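NADPH-dependent nitro/flavin reductase from Bacillus subtilis reduces flavin mononucleotide with NADPH as the reductant, and also reduces nitroaromatic compounds, quinones and azo dyes. Local coordinates of one contact, PDB 3N2S (chain A, 1.95 Å), residues S13-T18 and G131-G136, beside the matching contact of the related FMN reductase [NAD(P)H] from Bacillus subtilis, PDB 1ZCH (chain B, 1.85 Å), residues S13-T18 and G131-G136. Both blocks share one frame: the second was fitted to the first on N, CA, C and O of the twelve residues, RMSD 0.29 Å. Numbering follows each deposited sequence.

Structure 1 (3N2S); sequences SIRSFT and GICYIG. With FMN (flavin mononucleotide), chain C.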
loop_
_atom_site.group_PDB
_atom_site.type_symbol
_atom_site.label_atom_id
_atom_site.label_comp_id
_atom_site.label_asym_id
_atom_site.label_seq_id
_atom_site.Cartn_x
_atom_site.Cartn_y
_atom_site.Cartn_z
ATOM N N SER A 13 7.931 -13.533 -6.455
ATOM C CA SER A 13 8.886 -12.504 -6.859
ATOM C C SER A 13 9.810 -13.109 -7.917
ATOM O O SER A 13 10.253 -14.255 -7.772
ATOM C CB SER A 13 9.693 -12.022 -5.658
ATOM O OG SER A 13 8.852 -11.284 -4.786
ATOM N N ILE A 14 10.058 -12.364 -8.995
ATOM C CA ILE A 14 10.938 -12.823 -10.062
ATOM C C ILE A 14 12.219 -11.993 -9.972
ATOM O O ILE A 14 12.180 -10.751 -9.982
ATOM C CB ILE A 14 10.229 -12.736 -11.453
ATOM C CG1 ILE A 14 9.000 -13.687 -11.532
ATOM C CG2 ILE A 14 11.222 -12.950 -12.598
ATOM C CD1 ILE A 14 9.274 -15.242 -11.363
ATOM N N ARG A 15 13.347 -12.681 -9.839
ATOM C CA ARG A 15 14.625 -12.000 -9.683
ATOM C C ARG A 15 15.590 -12.329 -10.825
ATOM O O ARG A 15 16.772 -12.013 -10.746
ATOM C CB ARG A 15 15.233 -12.321 -8.304
ATOM C CG ARG A 15 14.404 -11.777 -7.150
ATOM C CD ARG A 15 15.029 -12.156 -5.814
ATOM N NE ARG A 15 14.251 -11.615 -4.696
ATOM C CZ ARG A 15 13.234 -12.245 -4.121
ATOM N NH1 ARG A 15 12.888 -13.465 -4.520
ATOM N NH2 ARG A 15 12.589 -11.684 -3.104
ATOM N N SER A 16 15.068 -12.939 -11.898
ATOM C CA SER A 16 15.867 -13.285 -13.067
ATOM C C SER A 16 15.041 -12.950 -14.295
ATOM O O SER A 16 14.018 -13.578 -14.560
ATOM C CB SER A 16 16.272 -14.759 -13.033
ATOM O OG SER A 16 17.095 -15.049 -14.150
ATOM N N PHE A 17 15.475 -11.944 -15.023
ATOM C CA PHE A 17 14.763 -11.453 -16.199
ATOM C C PHE A 17 15.595 -11.534 -17.452
ATOM O O PHE A 17 16.810 -11.477 -17.367
ATOM C CB PHE A 17 14.374 -9.972 -15.998
ATOM C CG PHE A 17 13.459 -9.681 -14.842
ATOM C CD1 PHE A 17 12.099 -9.993 -14.913
ATOM C CD2 PHE A 17 13.933 -9.026 -13.708
ATOM C CE1 PHE A 17 11.225 -9.650 -13.867
ATOM C CE2 PHE A 17 13.071 -8.716 -12.648
ATOM C CZ PHE A 17 11.722 -9.023 -12.738
ATOM N N THR A 18 14.939 -11.565 -18.624
ATOM C CA THR A 18 15.658 -11.521 -19.913
ATOM C C THR A 18 16.015 -10.046 -20.158
ATOM O O THR A 18 15.503 -9.177 -19.455
ATOM C CB THR A 18 14.770 -12.015 -21.058
ATOM O OG1 THR A 18 13.760 -11.035 -21.327
ATOM C CG2 THR A 18 14.157 -13.404 -20.796
ATOM N N GLY A 131 7.040 -10.718 -14.945
ATOM C CA GLY A 131 7.446 -10.948 -13.570
ATOM C C GLY A 131 7.735 -9.620 -12.901
ATOM O O GLY A 131 8.072 -8.633 -13.583
ATOM N N ILE A 132 7.550 -9.575 -11.562
ATOM C CA ILE A 132 7.832 -8.370 -10.777
ATOM C C ILE A 132 8.629 -8.710 -9.523
ATOM O O ILE A 132 8.514 -9.811 -8.981
ATOM C CB ILE A 132 6.547 -7.533 -10.420
ATOM C CG1 ILE A 132 5.587 -8.252 -9.423
ATOM C CG2 ILE A 132 5.780 -7.043 -11.652
ATOM C CD1 ILE A 132 5.845 -7.953 -7.893
ATOM N N CYS A 133 9.339 -7.708 -8.998
ATOM C CA CYS A 133 10.002 -7.781 -7.706
ATOM C C CYS A 133 10.068 -6.386 -7.122
ATOM O O CYS A 133 10.603 -5.471 -7.755
ATOM C CB CYS A 133 11.382 -8.445 -7.749
ATOM S SG CYS A 133 12.021 -8.880 -6.105
ATOM N N TYR A 134 9.468 -6.217 -5.929
ATOM C CA TYR A 134 9.534 -4.943 -5.198
ATOM C C TYR A 134 10.949 -4.801 -4.671
ATOM O O TYR A 134 11.579 -5.806 -4.357
ATOM C CB TYR A 134 8.581 -4.959 -4.009
ATOM C CG TYR A 134 7.145 -4.668 -4.353
ATOM C CD1 TYR A 134 6.600 -3.405 -4.140
ATOM C CD2 TYR A 134 6.313 -5.664 -4.867
ATOM C CE1 TYR A 134 5.272 -3.131 -4.448
ATOM C CE2 TYR A 134 4.977 -5.408 -5.157
ATOM C CZ TYR A 134 4.465 -4.135 -4.958
ATOM O OH TYR A 134 3.154 -3.882 -5.211
ATOM N N ILE A 135 11.470 -3.558 -4.600
ATOM C CA ILE A 135 12.840 -3.278 -4.149
ATOM C C ILE A 135 12.830 -2.195 -3.062
ATOM O O ILE A 135 12.951 -1.005 -3.354
ATOM C CB ILE A 135 13.805 -2.902 -5.321
ATOM C CG1 ILE A 135 13.732 -3.934 -6.530
ATOM C CG2 ILE A 135 15.275 -2.669 -4.794
ATOM C CD1 ILE A 135 14.280 -5.388 -6.241
ATOM N N GLY A 136 12.682 -2.639 -1.829
ATOM C CA GLY A 136 12.718 -1.774 -0.651
ATOM C C GLY A 136 14.147 -1.418 -0.280
ATOM O O GLY A 136 14.365 -0.501 0.508
HETATM N N1 FMN C . 12.953 -8.628 -2.652
HETATM C C2 FMN C . 14.250 -8.406 -2.993
HETATM O O2 FMN C . 14.916 -9.288 -3.567
HETATM N N3 FMN C . 14.848 -7.218 -2.713
HETATM C C4 FMN C . 14.267 -6.124 -2.120
HETATM O O4 FMN C . 14.865 -5.062 -1.903
HETATM C C4A FMN C . 12.845 -6.299 -1.750
HETATM N N5 FMN C . 12.172 -5.300 -1.234
HETATM C C5A FMN C . 10.784 -5.480 -1.051
HETATM C C6 FMN C . 10.035 -4.360 -0.604
HETATM C C7 FMN C . 8.653 -4.428 -0.504
HETATM C C7M FMN C . 7.875 -3.176 -0.126
HETATM C C8 FMN C . 7.974 -5.687 -0.740
HETATM C C8M FMN C . 6.501 -5.823 -0.576
HETATM C C9 FMN C . 8.714 -6.831 -1.163
HETATM C C9A FMN C . 10.118 -6.763 -1.308
HETATM N N10 FMN C . 10.907 -7.828 -1.819
HETATM C C10 FMN C . 12.228 -7.667 -2.097
HETATM C "C1'" FMN C . 10.259 -9.123 -2.124
HETATM C "C2'" FMN C . 9.991 -9.882 -0.817
HETATM O "O2'" FMN C . 11.189 -10.390 -0.401
HETATM C "C3'" FMN C . 9.050 -11.034 -1.158
HETATM O "O3'" FMN C . 7.798 -10.438 -1.612
HETATM C "C4'" FMN C . 8.834 -12.028 0.068
HETATM O "O4'" FMN C . 10.037 -12.814 0.193
HETATM C "C5'" FMN C . 7.699 -13.030 -0.278
HETATM O "O5'" FMN C . 8.115 -13.744 -1.480
HETATM P P FMN C . 7.168 -13.836 -2.786
HETATM O O1P FMN C . 5.879 -14.529 -2.423
HETATM O O2P FMN C . 8.117 -14.553 -3.720
HETATM O O3P FMN C . 7.035 -12.374 -3.246
HETATM O O HOH W 1 8.104 -8.537 -4.952
#
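The Phe17 ring presents its edge to Gly131, CE1 3.3 Å from Gly131 O. Over one face of the Arg15 guanidinium lies Cys133 SG; at its edge is FMN O2, which Arg15 NE binds at 2.7 Å, while NH2 binds FMN N1. The Tyr134 ring has FMN C8M over one face and water 1 at its edge; Leu116 of the second subunit packs on it.

The loop before helix 24-35 meets strand 131-135, outermost of the antiparallel sheet within this chain, lining the FMN pocket of the nitroreductase fold. Ile14 N donates to Ile132 O (3.0 Å). Ile14 O, buried without a polar partner, touches Cys133 CB. Cys133 SG, anti to the backbone N (chi1 -166°), lies 3.6 Å from FMN N1. Ser13 OG donates to FMN O3P and accepts from water 1, which takes the N-H of Tyr134.

Structure 2 (1ZCH); sequences SIRSYT and GTVPIG. With FMN (flavin mononucleotide), chain D.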
loop_
_atom_site.group_PDB
_atom_site.type_symbol
_atom_site.label_atom_id
_atom_site.label_comp_id
_atom_site.label_asym_id
_atom_site.label_seq_id
_atom_site.Cartn_x
_atom_site.Cartn_y
_atom_site.Cartn_z
ATOM N N SER B 13 7.768 -13.587 -6.540
ATOM C CA SER B 13 8.708 -12.592 -7.042
ATOM C C SER B 13 9.698 -13.204 -8.027
ATOM O O SER B 13 10.157 -14.334 -7.844
ATOM C CB SER B 13 9.472 -11.944 -5.885
ATOM O OG SER B 13 8.637 -11.050 -5.168
ATOM N N ILE B 14 10.025 -12.444 -9.067
ATOM C CA ILE B 14 10.961 -12.886 -10.097
ATOM C C ILE B 14 12.240 -12.056 -9.989
ATOM O O ILE B 14 12.177 -10.830 -9.893
ATOM C CB ILE B 14 10.351 -12.694 -11.511
ATOM C CG1 ILE B 14 9.063 -13.513 -11.638
ATOM C CG2 ILE B 14 11.353 -13.097 -12.588
ATOM C CD1 ILE B 14 9.246 -15.001 -11.413
ATOM N N ARG B 15 13.396 -12.721 -9.993
ATOM C CA ARG B 15 14.675 -12.016 -9.901
ATOM C C ARG B 15 15.643 -12.389 -11.025
ATOM O O ARG B 15 16.833 -12.069 -10.969
ATOM C CB ARG B 15 15.333 -12.276 -8.545
ATOM C CG ARG B 15 14.537 -11.732 -7.368
ATOM C CD ARG B 15 15.304 -11.861 -6.061
ATOM N NE ARG B 15 14.531 -11.346 -4.933
ATOM C CZ ARG B 15 13.555 -12.013 -4.322
ATOM N NH1 ARG B 15 13.229 -13.238 -4.719
ATOM N NH2 ARG B 15 12.900 -11.449 -3.316
ATOM N N SER B 16 15.122 -13.077 -12.034
ATOM C CA SER B 16 15.903 -13.476 -13.201
ATOM C C SER B 16 15.074 -13.049 -14.406
ATOM O O SER B 16 13.978 -13.573 -14.625
ATOM C CB SER B 16 16.118 -14.990 -13.223
ATOM O OG SER B 16 16.845 -15.373 -14.381
ATOM N N TYR B 17 15.598 -12.100 -15.178
ATOM C CA TYR B 17 14.890 -11.565 -16.338
ATOM C C TYR B 17 15.635 -11.696 -17.663
ATOM O O TYR B 17 16.862 -11.778 -17.694
ATOM C CB TYR B 17 14.593 -10.082 -16.104
ATOM C CG TYR B 17 13.667 -9.815 -14.941
ATOM C CD1 TYR B 17 12.284 -9.810 -15.117
ATOM C CD2 TYR B 17 14.172 -9.585 -13.659
ATOM C CE1 TYR B 17 11.423 -9.582 -14.048
ATOM C CE2 TYR B 17 13.318 -9.356 -12.580
ATOM C CZ TYR B 17 11.944 -9.355 -12.785
ATOM O OH TYR B 17 11.091 -9.111 -11.732
ATOM N N THR B 18 14.874 -11.711 -18.756
ATOM C CA THR B 18 15.454 -11.778 -20.092
ATOM C C THR B 18 15.686 -10.325 -20.494
ATOM O O THR B 18 15.408 -9.409 -19.715
ATOM C CB THR B 18 14.491 -12.420 -21.112
ATOM O OG1 THR B 18 13.388 -11.536 -21.351
ATOM C CG2 THR B 18 13.963 -13.750 -20.589
ATOM N N GLY B 131 7.130 -10.420 -14.925
ATOM C CA GLY B 131 7.622 -10.780 -13.609
ATOM C C GLY B 131 7.928 -9.490 -12.880
ATOM O O GLY B 131 8.204 -8.472 -13.520
ATOM N N THR B 132 7.857 -9.513 -11.552
ATOM C CA THR B 132 8.149 -8.322 -10.764
ATOM C C THR B 132 8.786 -8.684 -9.426
ATOM O O THR B 132 8.747 -9.840 -8.989
ATOM C CB THR B 132 6.867 -7.502 -10.421
ATOM O OG1 THR B 132 6.141 -8.166 -9.375
ATOM C CG2 THR B 132 5.957 -7.353 -11.643
ATOM N N VAL B 133 9.386 -7.681 -8.793
ATOM C CA VAL B 133 9.960 -7.829 -7.460
ATOM C C VAL B 133 10.106 -6.426 -6.880
ATOM O O VAL B 133 10.720 -5.550 -7.492
ATOM C CB VAL B 133 11.332 -8.564 -7.449
ATOM C CG1 VAL B 133 12.412 -7.739 -8.146
ATOM C CG2 VAL B 133 11.730 -8.858 -6.001
ATOM N N PRO B 134 9.494 -6.180 -5.713
ATOM C CA PRO B 134 9.612 -4.843 -5.123
ATOM C C PRO B 134 11.029 -4.649 -4.598
ATOM O O PRO B 134 11.746 -5.625 -4.381
ATOM C CB PRO B 134 8.583 -4.861 -3.990
ATOM C CG PRO B 134 7.603 -5.933 -4.406
ATOM C CD PRO B 134 8.516 -6.996 -4.973
ATOM N N ILE B 135 11.427 -3.395 -4.406
ATOM C CA ILE B 135 12.761 -3.085 -3.905
ATOM C C ILE B 135 12.671 -2.072 -2.764
ATOM O O ILE B 135 12.636 -0.865 -2.991
ATOM C CB ILE B 135 13.666 -2.496 -5.018
ATOM C CG1 ILE B 135 13.815 -3.499 -6.173
ATOM C CG2 ILE B 135 15.031 -2.136 -4.439
ATOM C CD1 ILE B 135 14.569 -4.771 -5.813
ATOM N N GLY B 136 12.630 -2.571 -1.535
ATOM C CA GLY B 136 12.546 -1.681 -0.390
ATOM C C GLY B 136 13.876 -1.022 -0.086
ATOM O O GLY B 136 13.933 -0.034 0.650
HETATM N N1 FMN D . 13.199 -8.427 -2.769
HETATM C C2 FMN D . 14.473 -8.169 -3.121
HETATM O O2 FMN D . 15.145 -8.961 -3.725
HETATM N N3 FMN D . 15.108 -6.918 -2.799
HETATM C C4 FMN D . 14.430 -5.904 -2.111
HETATM O O4 FMN D . 15.010 -4.863 -1.857
HETATM C C4A FMN D . 13.036 -6.167 -1.735
HETATM N N5 FMN D . 12.319 -5.220 -1.050
HETATM C C5A FMN D . 10.963 -5.430 -0.873
HETATM C C6 FMN D . 10.190 -4.347 -0.334
HETATM C C7 FMN D . 8.811 -4.448 -0.171
HETATM C C7M FMN D . 8.030 -3.256 0.341
HETATM C C8 FMN D . 8.118 -5.704 -0.518
HETATM C C8M FMN D . 6.622 -5.854 -0.405
HETATM C C9 FMN D . 8.869 -6.804 -1.019
HETATM C C9A FMN D . 10.285 -6.680 -1.215
HETATM N N10 FMN D . 11.126 -7.726 -1.821
HETATM C C10 FMN D . 12.445 -7.484 -2.111
HETATM C "C1'" FMN D . 10.507 -9.049 -2.163
HETATM C "C2'" FMN D . 10.294 -9.957 -0.904
HETATM O "O2'" FMN D . 11.555 -10.541 -0.552
HETATM C "C3'" FMN D . 9.254 -11.026 -1.277
HETATM O "O3'" FMN D . 8.010 -10.361 -1.574
HETATM C "C4'" FMN D . 9.019 -12.020 -0.114
HETATM O "O4'" FMN D . 10.202 -12.770 0.176
HETATM C "C5'" FMN D . 7.865 -12.933 -0.501
HETATM O "O5'" FMN D . 8.299 -13.861 -1.686
HETATM P P FMN D . 7.462 -13.775 -2.972
HETATM O O1P FMN D . 6.190 -14.449 -2.774
HETATM O O2P FMN D . 8.195 -14.438 -4.033
HETATM O O3P FMN D . 7.218 -12.385 -3.338
#
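The Tyr17 ring presents its edge to Gly131, CE1 3.4 Å from Gly131 O. Over one face of the Arg15 guanidinium lies Val133 CG2; at its edge is FMN O2, which Arg15 NE binds at 2.7 Å, while NH2 binds FMN N1. Pro134 lays its ring against the flavin, CB 3.6 Å from FMN C9.

Ile14 N donates to Thr132 O (2.9 Å). Ile14 O touches Val133 CB and receives a weak hydrogen bond from Tyr17 OH (2.7 Å). Val133 CG2, anti to the backbone N, lies 3.6 Å from FMN N1; CG1 sits between the backbone N and carbonyl carbon (chi1 67°). Thr132 OG1 is hydrogen-bonded to Glu126 OE2. Ser13 OG donates to FMN O3P, 4.1 Å from Pro134 CD. Arg15 thus grips the flavin's pyrimidine edge and Ser13 the phosphate, strand 131-135 running beside the ring.

Comparison
Phe17(A) corresponds to Tyr17(B): the first torsions are alike and the two rings occupy nearly the same place, CE1 0.3 Å and CZ 0.4 Å apart. Both keep CE1 by the carbonyl of Gly131(A) or Gly131(B), and CZ by that of Ile14(A) or Ile14(B). OG1 of Thr132(B) lies 0.6 Å apart from CG1 of Ile132(A); CD1 of Ile132(A) has no counterpart, and its 3.8 Å contact with CD2 of Tyr134(A) is found in structure 1 alone, both residues being exchanged.

SG of Cys133(A) and CG2 of Val133(B) fall 0.3 Å apart after superposition. At this shared place the change is chemical, thiol against methyl; CG1 of Val133(B) adds bulk beside it.

Tyr134(A) against Pro134(B) exchanges an aromatic side chain for a compact ring. CD1, CE1, CE2, CZ and OH of Tyr134(A) have no counterpart, whereas CD of Pro134(B) comes within 4.1 Å of Ser13(B) OG. Water 1, modelled with Tyr134(A), stands 1.6 Å apart from the place of that CD, which would lie too close for a water at that site; the proline nitrogen carries no N-H for it.

Ser13(A), Ile14(A), Arg15(A) and their counterparts keep their places, as does the bond from Ile14(A) N to Ile132(A) O, matched by Ile14(B) N to Thr132(B) O.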